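Local coordinates for uncharacterized protein Atu2773 (Agrobacterium tumefaciens, PDB 2QV5) that is of unknown function but, as a member of the divergent polysaccharide deacetylase family, may act on a carbohydrate substrate, at residues Leu14-Glu18 with Arg154-Phe158. Sequence-based numbering, arbitrary orientation.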
# COMPACT_ATOMS: atom_id res chain seq x y z
N LEU A 14 -10.18 2.45 -18.99
CA LEU A 14 -8.86 2.24 -18.39
C LEU A 14 -8.85 2.70 -16.92
O LEU A 14 -9.32 3.79 -16.59
CB LEU A 14 -7.74 2.89 -19.20
CG LEU A 14 -6.30 2.48 -18.83
CD1 LEU A 14 -5.98 1.04 -19.24
CD2 LEU A 14 -5.32 3.42 -19.45
N ARG A 15 -8.34 1.83 -16.06
CA ARG A 15 -8.36 1.99 -14.62
C ARG A 15 -7.00 2.53 -14.19
O ARG A 15 -5.99 2.20 -14.81
CB ARG A 15 -8.61 0.63 -13.96
CG ARG A 15 -9.99 0.09 -14.24
CD ARG A 15 -10.15 -1.33 -13.70
NE ARG A 15 -9.36 -2.27 -14.49
CZ ARG A 15 -9.27 -3.57 -14.25
NH1 ARG A 15 -9.93 -4.10 -13.22
NH2 ARG A 15 -8.52 -4.34 -15.03
N PRO A 16 -6.97 3.37 -13.14
CA PRO A 16 -5.70 3.78 -12.51
C PRO A 16 -4.77 2.62 -12.19
O PRO A 16 -3.56 2.72 -12.42
CB PRO A 16 -6.15 4.47 -11.23
CG PRO A 16 -7.50 5.02 -11.55
CD PRO A 16 -8.13 4.05 -12.53
N MET A 17 -5.33 1.50 -11.73
CA MET A 17 -4.52 0.32 -11.40
C MET A 17 -3.82 -0.34 -12.61
O MET A 17 -2.88 -1.09 -12.41
CB MET A 17 -5.36 -0.70 -10.63
CG MET A 17 -6.51 -1.35 -11.39
SD MET A 17 -7.38 -2.50 -10.26
CE MET A 17 -6.15 -3.70 -9.97
N GLU A 18 -4.30 -0.07 -13.83
CA GLU A 18 -3.65 -0.45 -15.09
C GLU A 18 -2.73 0.67 -15.59
O GLU A 18 -1.58 0.42 -15.97
CB GLU A 18 -4.70 -0.76 -16.17
CG GLU A 18 -5.55 -1.99 -15.89
CD GLU A 18 -6.82 -2.07 -16.74
OE1 GLU A 18 -7.48 -1.02 -16.95
OE2 GLU A 18 -7.17 -3.19 -17.18
N ARG A 154 -13.62 3.60 -8.75
CA ARG A 154 -12.62 4.49 -9.35
C ARG A 154 -11.48 3.73 -9.97
O ARG A 154 -10.49 4.33 -10.40
CB ARG A 154 -12.06 5.44 -8.31
CG ARG A 154 -13.12 6.35 -7.78
CD ARG A 154 -12.59 7.26 -6.69
NE ARG A 154 -13.71 8.03 -6.19
CZ ARG A 154 -14.21 9.11 -6.78
NH1 ARG A 154 -13.67 9.60 -7.90
NH2 ARG A 154 -15.25 9.71 -6.24
N GLY A 155 -11.60 2.41 -10.02
CA GLY A 155 -10.60 1.59 -10.69
C GLY A 155 -9.31 1.42 -9.91
O GLY A 155 -8.25 1.18 -10.49
N LEU A 156 -9.40 1.56 -8.59
CA LEU A 156 -8.26 1.42 -7.70
C LEU A 156 -8.31 0.08 -6.97
O LEU A 156 -9.40 -0.45 -6.70
CB LEU A 156 -8.25 2.54 -6.65
CG LEU A 156 -8.15 4.00 -7.11
CD1 LEU A 156 -8.70 4.95 -6.03
CD2 LEU A 156 -6.71 4.33 -7.45
N LEU A 157 -7.14 -0.46 -6.65
CA LEU A 157 -7.04 -1.66 -5.83
C LEU A 157 -7.00 -1.27 -4.37
O LEU A 157 -6.64 -0.14 -4.05
CB LEU A 157 -5.78 -2.46 -6.19
CG LEU A 157 -4.38 -1.91 -5.90
CD1 LEU A 157 -3.89 -2.24 -4.50
CD2 LEU A 157 -3.47 -2.53 -6.90
N PHE A 158 -7.36 -2.20 -3.49
CA PHE A 158 -7.30 -2.00 -2.03
C PHE A 158 -6.32 -3.03 -1.44
O PHE A 158 -6.55 -4.24 -1.53
CB PHE A 158 -8.71 -2.16 -1.42
CG PHE A 158 -8.80 -1.84 0.05
CD1 PHE A 158 -9.27 -0.60 0.47
CD2 PHE A 158 -8.46 -2.78 1.02
CE1 PHE A 158 -9.37 -0.29 1.83
CE2 PHE A 158 -8.55 -2.48 2.38
CZ PHE A 158 -9.01 -1.24 2.78
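Arg-154 enters this contact through its backbone, its carbonyl O lying 3.2 Å from CD of Pro-16, while its side chain leads off to a salt bridge with Asp-150 and a hydrogen bond to Pro-7 O. Gly-155 then illustrates how a helix start can be docked on a loop. Its positive phi (76°) turns the chain, and the missing side chain lets CB and CG of Arg-15 come up to its CA, CB at 3.9 Å. Its carbonyl O accepts a hydrogen bond from N of Met-17, 3.2 Å away, so a first-turn amide of helix 16-19 is satisfied from outside the helix. Arg-15, the N-cap residue, is steadied in turn by Glu-18, whose OE1 takes its backbone N-H and whose OE2 forms a salt bridge with NH2 at 2.8 Å. At Leu-156, CD2 reaches back to CB of Pro-16, 3.8 Å away. Met-17 carries CG between its backbone N and carbonyl carbon (chi1 66°), which lays CG and SD beside Gly-155 O; a bend at chi3 then leaves CE 4.0 Å from CB of Leu-157. The short helix 16-19 thus covers the loop leading from helix 141-153 into strand 157-160 of the parallel sheet; at the start of that strand Leu-157 also meets helix 244-247, and Leu-156, still in the loop, packs against helices 109-120 and 141-153.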